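Metallopeptidase containing co-catalytic metalloactive site (Shewanella denitrificans OS217, PDB 3B2Y) probably acts as a metal-dependent hydrolase of the peptidase M14 (metallocarboxypeptidase) family, with a nickel ion bound at its expected zinc site. Local coordinates at residues L66-G77 and E99-N110; S182-F192 and A232-A243. All coordinates share one frame; numbering follows the deposited sequence. Where two conformers were deposited one is given.

Contact 1: residues L66-G77 and E99-N110. With NI (nickel (II) ion), chain C.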
# COMPACT_ATOMS: atom_id res chain seq x y z
N LEU A 66 5.31 8.72 20.07
CA LEU A 66 5.92 8.09 18.87
C LEU A 66 5.06 8.45 17.66
O LEU A 66 3.85 8.60 17.81
CB LEU A 66 6.01 6.57 19.01
CG LEU A 66 6.82 5.96 20.17
CD1 LEU A 66 6.72 4.43 20.09
CD2 LEU A 66 8.30 6.48 20.16
N PRO A 67 5.67 8.65 16.46
CA PRO A 67 4.81 8.91 15.33
C PRO A 67 3.96 7.69 14.96
O PRO A 67 4.34 6.54 15.22
CB PRO A 67 5.79 9.29 14.21
CG PRO A 67 7.09 8.61 14.60
CD PRO A 67 7.10 8.65 16.08
N SER A 68 2.82 7.96 14.35
CA SER A 68 1.90 6.91 13.94
C SER A 68 1.87 6.90 12.42
O SER A 68 1.52 7.88 11.80
CB SER A 68 0.49 7.15 14.48
OG SER A 68 0.44 7.09 15.91
N LEU A 69 2.24 5.75 11.87
CA LEU A 69 2.37 5.58 10.43
C LEU A 69 1.55 4.35 10.07
O LEU A 69 1.46 3.39 10.88
CB LEU A 69 3.80 5.35 9.99
CG LEU A 69 4.88 6.33 10.37
CD1 LEU A 69 6.22 5.80 9.82
CD2 LEU A 69 4.59 7.73 9.88
N LEU A 70 0.94 4.42 8.92
CA LEU A 70 0.18 3.38 8.31
C LEU A 70 0.78 3.02 6.96
O LEU A 70 1.04 3.88 6.15
CB LEU A 70 -1.27 3.83 8.16
CG LEU A 70 -2.24 2.86 7.46
CD1 LEU A 70 -2.35 1.56 8.28
CD2 LEU A 70 -3.62 3.54 7.28
N ILE A 71 0.92 1.73 6.67
CA ILE A 71 1.24 1.25 5.33
C ILE A 71 0.13 0.27 4.93
O ILE A 71 -0.30 -0.57 5.73
CB ILE A 71 2.61 0.48 5.26
CG1 ILE A 71 3.75 1.35 5.77
CG2 ILE A 71 2.95 0.03 3.83
CD1 ILE A 71 5.03 0.51 6.05
N SER A 72 -0.42 0.51 3.74
CA SER A 72 -1.48 -0.29 3.20
C SER A 72 -1.14 -0.77 1.80
O SER A 72 -0.35 -0.19 1.07
CB SER A 72 -2.78 0.51 3.18
OG SER A 72 -2.64 1.66 2.33
N SER A 73 -1.80 -1.85 1.41
CA SER A 73 -1.65 -2.33 0.04
C SER A 73 -2.82 -3.23 -0.27
O SER A 73 -3.75 -3.38 0.56
CB SER A 73 -0.34 -3.09 -0.11
OG SER A 73 -0.02 -3.36 -1.46
N GLY A 74 -2.72 -3.88 -1.43
CA GLY A 74 -3.70 -4.87 -1.88
C GLY A 74 -5.11 -4.33 -2.05
O GLY A 74 -6.05 -5.05 -1.85
N PHE A 75 -5.26 -3.07 -2.47
CA PHE A 75 -6.58 -2.57 -2.86
C PHE A 75 -6.97 -3.14 -4.25
O PHE A 75 -8.16 -3.30 -4.52
CB PHE A 75 -6.56 -1.03 -2.95
CG PHE A 75 -6.67 -0.35 -1.62
CD1 PHE A 75 -5.56 -0.16 -0.81
CD2 PHE A 75 -7.91 0.06 -1.16
CE1 PHE A 75 -5.71 0.42 0.46
CE2 PHE A 75 -8.06 0.68 0.09
CZ PHE A 75 -6.99 0.83 0.91
N HIS A 76 -5.97 -3.34 -5.14
CA HIS A 76 -6.20 -3.78 -6.50
C HIS A 76 -5.54 -5.13 -6.68
O HIS A 76 -4.35 -5.30 -6.44
CB HIS A 76 -5.70 -2.75 -7.50
CG HIS A 76 -6.43 -1.45 -7.42
ND1 HIS A 76 -5.80 -0.24 -7.45
CD2 HIS A 76 -7.75 -1.17 -7.25
CE1 HIS A 76 -6.69 0.74 -7.37
NE2 HIS A 76 -7.88 0.20 -7.25
N GLY A 77 -6.34 -6.12 -7.05
CA GLY A 77 -5.84 -7.48 -7.04
C GLY A 77 -4.81 -7.85 -8.05
O GLY A 77 -4.06 -8.80 -7.86
N GLU A 99 9.67 0.32 18.97
CA GLU A 99 10.02 1.26 20.05
C GLU A 99 10.12 2.70 19.60
O GLU A 99 10.13 3.59 20.44
CB GLU A 99 11.35 0.88 20.71
CG GLU A 99 11.29 -0.52 21.31
CD GLU A 99 12.59 -0.93 22.00
OE1 GLU A 99 13.40 -0.05 22.35
OE2 GLU A 99 12.78 -2.15 22.16
N ARG A 100 10.24 2.94 18.29
CA ARG A 100 10.34 4.31 17.83
C ARG A 100 9.19 4.77 16.97
O ARG A 100 9.11 5.96 16.67
CB ARG A 100 11.69 4.59 17.18
CG ARG A 100 11.87 4.19 15.78
CD ARG A 100 13.20 4.82 15.29
NE ARG A 100 13.33 4.56 13.87
CZ ARG A 100 13.68 3.38 13.35
NH1 ARG A 100 14.05 2.37 14.14
NH2 ARG A 100 13.74 3.23 12.04
N VAL A 101 8.26 3.87 16.66
CA VAL A 101 7.13 4.20 15.79
C VAL A 101 5.92 3.33 16.09
O VAL A 101 6.05 2.12 16.37
CB VAL A 101 7.55 4.15 14.30
CG1 VAL A 101 7.95 2.73 13.92
CG2 VAL A 101 6.43 4.69 13.34
N ASN A 102 4.74 3.94 16.06
CA ASN A 102 3.50 3.14 16.09
C ASN A 102 3.21 2.78 14.65
O ASN A 102 2.67 3.58 13.92
CB ASN A 102 2.37 3.94 16.70
CG ASN A 102 2.65 4.37 18.10
OD1 ASN A 102 3.05 3.55 18.94
ND2 ASN A 102 2.40 5.66 18.40
N LEU A 103 3.67 1.63 14.20
CA LEU A 103 3.49 1.26 12.78
C LEU A 103 2.24 0.40 12.68
O LEU A 103 2.07 -0.56 13.44
CB LEU A 103 4.71 0.56 12.19
CG LEU A 103 4.70 0.17 10.69
CD1 LEU A 103 4.40 1.40 9.81
CD2 LEU A 103 6.02 -0.40 10.26
N SER A 104 1.33 0.83 11.82
CA SER A 104 0.13 0.05 11.50
C SER A 104 0.22 -0.47 10.08
O SER A 104 0.79 0.18 9.23
CB SER A 104 -1.06 0.94 11.73
OG SER A 104 -1.17 1.29 13.15
N LEU A 105 -0.29 -1.68 9.86
CA LEU A 105 -0.18 -2.38 8.55
C LEU A 105 -1.55 -2.93 8.11
O LEU A 105 -2.28 -3.46 8.91
CB LEU A 105 0.81 -3.53 8.69
CG LEU A 105 2.20 -3.16 9.17
CD1 LEU A 105 2.94 -4.41 9.59
CD2 LEU A 105 2.92 -2.39 8.08
N LEU A 106 -1.93 -2.63 6.90
CA LEU A 106 -3.20 -3.06 6.27
C LEU A 106 -2.78 -3.76 4.95
O LEU A 106 -2.78 -3.19 3.88
CB LEU A 106 -4.10 -1.83 6.09
CG LEU A 106 -5.56 -1.90 5.74
CD1 LEU A 106 -6.35 -2.54 6.90
CD2 LEU A 106 -6.05 -0.46 5.56
N PRO A 107 -2.35 -5.02 5.05
CA PRO A 107 -1.61 -5.68 4.01
C PRO A 107 -2.46 -6.01 2.78
O PRO A 107 -1.91 -6.13 1.69
CB PRO A 107 -1.21 -7.04 4.66
CG PRO A 107 -1.35 -6.86 6.07
CD PRO A 107 -2.44 -5.83 6.26
N LEU A 108 -3.75 -6.24 2.96
CA LEU A 108 -4.56 -6.82 1.89
C LEU A 108 -6.02 -6.44 2.03
O LEU A 108 -6.77 -7.13 2.70
CB LEU A 108 -4.43 -8.32 1.87
CG LEU A 108 -5.18 -9.11 0.77
CD1 LEU A 108 -4.88 -8.49 -0.68
CD2 LEU A 108 -4.86 -10.65 0.83
N VAL A 109 -6.42 -5.35 1.38
CA VAL A 109 -7.77 -4.80 1.50
C VAL A 109 -8.82 -5.53 0.61
O VAL A 109 -10.00 -5.64 0.97
CB VAL A 109 -7.69 -3.33 1.19
CG1 VAL A 109 -9.08 -2.70 0.98
CG2 VAL A 109 -6.86 -2.60 2.27
N ASN A 110 -8.34 -6.11 -0.49
CA ASN A 110 -9.17 -6.74 -1.50
C ASN A 110 -8.79 -8.25 -1.72
O ASN A 110 -8.19 -8.63 -2.70
CB ASN A 110 -8.98 -6.00 -2.79
CG ASN A 110 -9.85 -6.53 -3.93
OD1 ASN A 110 -10.76 -7.35 -3.76
ND2 ASN A 110 -9.57 -6.02 -5.12
NI NI C . -3.73 0.47 -7.80
O HOH W 1 1.22 8.58 17.67
O HOH W 2 -2.36 1.51 -9.33
O HOH W 3 -4.37 1.94 -8.64

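Contact 2: residues S182-F192 and A232-A243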
# COMPACT_ATOMS: atom_id res chain seq x y z
N SER A 182 2.21 11.91 -4.40
CA SER A 182 2.53 12.39 -3.06
C SER A 182 1.65 13.57 -2.63
O SER A 182 1.15 14.31 -3.47
CB SER A 182 4.03 12.76 -2.98
OG SER A 182 4.26 14.04 -3.43
N PHE A 183 1.51 13.74 -1.32
CA PHE A 183 0.75 14.83 -0.68
C PHE A 183 1.61 15.36 0.48
O PHE A 183 2.01 14.61 1.36
CB PHE A 183 -0.61 14.33 -0.15
CG PHE A 183 -1.45 13.56 -1.18
CD1 PHE A 183 -1.13 12.24 -1.54
CD2 PHE A 183 -2.53 14.14 -1.77
CE1 PHE A 183 -1.89 11.55 -2.46
CE2 PHE A 183 -3.27 13.45 -2.68
CZ PHE A 183 -2.95 12.15 -3.02
N GLU A 184 1.93 16.65 0.42
CA GLU A 184 2.57 17.36 1.53
C GLU A 184 1.87 18.70 1.67
O GLU A 184 1.36 19.24 0.67
CB GLU A 184 4.07 17.62 1.27
CG GLU A 184 4.85 16.34 0.92
CD GLU A 184 6.36 16.52 0.94
OE1 GLU A 184 6.87 17.30 1.78
OE2 GLU A 184 7.05 15.89 0.11
N PRO A 185 1.87 19.27 2.89
CA PRO A 185 1.28 20.60 3.08
C PRO A 185 2.27 21.72 2.70
O PRO A 185 2.60 22.55 3.52
CB PRO A 185 0.97 20.62 4.58
CG PRO A 185 2.11 19.84 5.18
CD PRO A 185 2.42 18.75 4.14
N THR A 186 2.70 21.71 1.44
CA THR A 186 3.68 22.64 0.92
C THR A 186 3.32 22.84 -0.55
O THR A 186 2.55 22.04 -1.10
CB THR A 186 5.16 22.08 1.06
OG1 THR A 186 5.32 20.87 0.31
CG2 THR A 186 5.53 21.82 2.52
N GLN A 187 3.89 23.88 -1.16
CA GLN A 187 3.70 24.21 -2.59
C GLN A 187 4.31 23.18 -3.50
O GLN A 187 3.69 22.77 -4.51
CB GLN A 187 4.38 25.55 -2.94
CG GLN A 187 3.79 26.75 -2.26
CD GLN A 187 2.33 26.57 -2.04
OE1 GLN A 187 1.54 26.48 -2.99
NE2 GLN A 187 1.94 26.46 -0.77
N THR A 188 5.52 22.78 -3.14
CA THR A 188 6.41 21.99 -3.98
C THR A 188 6.75 20.72 -3.21
O THR A 188 6.71 20.71 -1.98
CB THR A 188 7.70 22.83 -4.30
OG1 THR A 188 7.42 23.71 -5.40
CG2 THR A 188 8.91 21.96 -4.68
N PRO A 189 7.03 19.60 -3.92
CA PRO A 189 7.42 18.38 -3.23
C PRO A 189 8.69 18.61 -2.45
O PRO A 189 9.58 19.31 -2.95
CB PRO A 189 7.68 17.40 -4.37
CG PRO A 189 6.91 17.93 -5.50
CD PRO A 189 6.94 19.39 -5.38
N GLY A 190 8.80 18.02 -1.26
CA GLY A 190 10.03 18.11 -0.47
C GLY A 190 10.75 16.80 -0.36
O GLY A 190 10.52 15.86 -1.16
N ARG A 191 11.57 16.69 0.70
CA ARG A 191 12.37 15.46 0.91
C ARG A 191 11.53 14.20 1.04
O ARG A 191 11.96 13.10 0.64
CB ARG A 191 13.37 15.62 2.09
CG ARG A 191 14.78 15.95 1.65
N PHE A 192 10.34 14.30 1.64
CA PHE A 192 9.44 13.12 1.74
C PHE A 192 9.24 12.49 0.36
O PHE A 192 9.51 11.29 0.16
CB PHE A 192 8.10 13.50 2.41
CG PHE A 192 7.08 12.42 2.40
CD1 PHE A 192 7.17 11.35 3.26
CD2 PHE A 192 6.02 12.46 1.51
CE1 PHE A 192 6.21 10.30 3.23
CE2 PHE A 192 5.08 11.46 1.49
CZ PHE A 192 5.19 10.35 2.38
N ALA A 232 -6.09 9.96 -0.29
CA ALA A 232 -6.52 11.38 -0.28
C ALA A 232 -7.48 11.64 0.87
O ALA A 232 -7.45 12.72 1.49
CB ALA A 232 -7.16 11.79 -1.62
N PHE A 233 -8.37 10.70 1.10
CA PHE A 233 -9.27 10.68 2.28
C PHE A 233 -8.49 10.86 3.60
O PHE A 233 -8.82 11.71 4.44
CB PHE A 233 -10.08 9.36 2.35
CG PHE A 233 -10.86 9.23 3.61
CD1 PHE A 233 -12.02 9.99 3.79
CD2 PHE A 233 -10.44 8.38 4.67
CE1 PHE A 233 -12.74 9.91 4.99
CE2 PHE A 233 -11.16 8.30 5.88
CZ PHE A 233 -12.34 9.04 6.02
N LEU A 234 -7.46 10.07 3.80
CA LEU A 234 -6.70 10.19 5.03
C LEU A 234 -5.97 11.57 5.13
O LEU A 234 -5.84 12.10 6.19
CB LEU A 234 -5.77 9.03 5.24
CG LEU A 234 -6.30 7.63 5.24
CD1 LEU A 234 -5.15 6.68 5.24
CD2 LEU A 234 -7.13 7.50 6.48
N VAL A 235 -5.53 12.15 4.01
CA VAL A 235 -4.94 13.47 4.01
C VAL A 235 -5.99 14.52 4.39
O VAL A 235 -5.75 15.41 5.21
CB VAL A 235 -4.25 13.73 2.68
CG1 VAL A 235 -3.81 15.22 2.53
CG2 VAL A 235 -3.05 12.68 2.54
N ARG A 236 -7.15 14.47 3.76
CA ARG A 236 -8.23 15.44 4.08
C ARG A 236 -8.59 15.29 5.58
O ARG A 236 -8.99 16.24 6.26
CB ARG A 236 -9.45 15.12 3.24
CG ARG A 236 -9.29 15.43 1.80
CD ARG A 236 -10.67 15.56 1.17
NE ARG A 236 -10.59 15.68 -0.28
CZ ARG A 236 -10.63 14.64 -1.13
NH1 ARG A 236 -10.78 13.39 -0.67
NH2 ARG A 236 -10.54 14.87 -2.43
N SER A 237 -8.40 14.10 6.10
CA SER A 237 -8.76 13.76 7.48
C SER A 237 -7.63 14.13 8.46
O SER A 237 -7.78 13.94 9.67
CB SER A 237 -9.09 12.28 7.58
OG SER A 237 -10.25 11.98 6.78
N GLY A 238 -6.51 14.64 7.94
CA GLY A 238 -5.40 15.12 8.76
C GLY A 238 -4.03 14.45 8.67
O GLY A 238 -3.08 14.95 9.29
N ALA A 239 -3.86 13.36 7.92
CA ALA A 239 -2.49 12.80 7.77
C ALA A 239 -1.53 13.86 7.25
O ALA A 239 -1.79 14.47 6.23
CB ALA A 239 -2.47 11.62 6.84
N LYS A 240 -0.37 13.98 7.90
CA LYS A 240 0.60 15.02 7.62
C LYS A 240 1.33 14.83 6.28
O LYS A 240 1.73 15.81 5.65
CB LYS A 240 1.60 15.09 8.79
CG LYS A 240 0.89 15.42 10.09
CD LYS A 240 1.85 15.63 11.25
CE LYS A 240 1.07 16.01 12.50
NZ LYS A 240 1.98 16.35 13.61
N LEU A 241 1.50 13.58 5.87
CA LEU A 241 2.23 13.24 4.65
C LEU A 241 1.59 11.92 4.12
O LEU A 241 1.07 11.09 4.88
CB LEU A 241 3.72 13.02 4.94
CG LEU A 241 4.63 14.08 5.52
CD1 LEU A 241 5.99 13.50 5.97
CD2 LEU A 241 4.77 15.15 4.47
N ALA A 242 1.47 11.84 2.80
CA ALA A 242 1.00 10.63 2.18
C ALA A 242 1.68 10.37 0.88
O ALA A 242 2.02 11.28 0.14
CB ALA A 242 -0.59 10.61 2.01
N ALA A 243 1.78 9.09 0.55
CA ALA A 243 2.27 8.73 -0.78
C ALA A 243 1.61 7.46 -1.27
O ALA A 243 1.18 6.64 -0.52
CB ALA A 243 3.81 8.57 -0.79

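Contact 1: residues L66-G77 and E99-N110
Ser-104 N donates to Leu-69 O in the shortest hydrogen bond between the segments, 2.7 Å long and close to straight (167° at the hydrogen). It is one of six backbone bonds alternating between the chains, from Asn-102 N on Pro-67 O to Ser-73 N on Leu-106 O, as expected of parallel strands. The strand axes run 4.7 Å apart, and because helix 81-92 connects them the pair forms a beta-alpha-beta crossover unit.

Leu-69, Ile-71, Leu-103 and Leu-105 share one face of the sheet. There Leu-103 keeps CG opposite its own N (chi1 -177°), which carries CD1 across to within 3.9 Å of Ile-71 CD1; Met-86 of helix 81-92 and Phe-267 of helix 253-271 pack against Ile-71. On the other face are more polar groups with outside partners: Ser-104 OG bonds to Gln-58, and Asn-102 ND2 to Arg-63 O.

Past the strand ends, Val-109 lies across one face of the Phe-75 ring, its CG2 3.9 Å from the ring centroid and 20° off the normal. Gly-74 has positive phi, and a CB modelled there would come only 2.7 Å from Leu-108 CD1, so the turn has little room for a side chain. Asn-110 grips this turn twice: its N bonds to Gly-74 O at 2.9 Å, and its ND2 reaches Phe-75 O at 3.1 Å from above the carbonyl plane. Its OD1 meanwhile caps Gly-113 N of helix 111-115. His-76, which follows Phe-75, binds nickel through ND1 at 2.2 Å, beside Glu-79 and His-170, while NE2 bonds to Asn-126 OD1. The Asn-110 bonds therefore probably help hold the backbone just before a metal ligand, a second-shell tie between the crossover and the metal site.

Contact 2: residues S182-F192 and A232-A243
The one antiparallel step between neighbouring strands of the six-stranded mixed sheet lies here, where strand 179-183 meets strand 242-248. Phe-183 and Ala-242 form a hydrogen-bonded pair: Phe-183 N gives to Ala-242 O at 2.9 Å, and Ala-242 N returns to Phe-183 O at 3.2 Å. Ser-182 and Ala-243 follow as a non-hydrogen-bonded pair.

On the face of Ser-182 and Ala-243, Phe-192 has CG opposite its N (chi1 173°), which carries its ring from helix 191-201 onto Leu-241; Leu-241 CB sits over the ring centre in a CH-pi contact, 3.9 Å from the centroid and 6° off the normal. The ring edge meets Ala-242 O, with CE2 3.3 Å from the oxygen; CZ also meets Ala-243 CB, and Leu-241 CD2 touches Glu-184 CG. An alanine at Phe-192 would uncover Leu-241 CB and CD1 and is likely to open a gap between helix 191-201 and this face of the sheet. Glu-184 OE2 accepts from the N of Gly-190, the N-cap residue of that helix, at 3.1 Å and is also hydrogen-bonded to Ser-193 OG.

Phe-183 points to the other face, where CB meets Val-235 CG2 of helix 230-236 at 4.0 Å. Its ring edge faces Ala-242 O, with CD1 near Ala-242 CB, and Phe-226 meets it edge-to-face. Strand 221-223 flanks 179-183 and strand 165-172 flanks 242-248, while helix 253-271 packs on Phe-192 through Phe-267 and Cys-271.

In the fold
Both contacts belong to the same mixed sheet, with strand 165-172 between them, bonded to 68-73 on one side and to 242-248 on the other. Contact 1 is the deeper, its centre about 7 Å from that of the chain against about 15 Å for contact 2, where Pro-185 to Thr-188 and Lys-240 are exposed. Helix 253-271 spans both, since Phe-267 touches Leu-69 and Ile-71 as well as Phe-192. The two meet directly where Leu-70 CD2 packs on Leu-234 CD1 at 4.0 Å. Contact 1 relies on a long run of parallel backbone bonds and leads into the metal site; contact 2 has two antiparallel bonds and depends more on aromatic side chains.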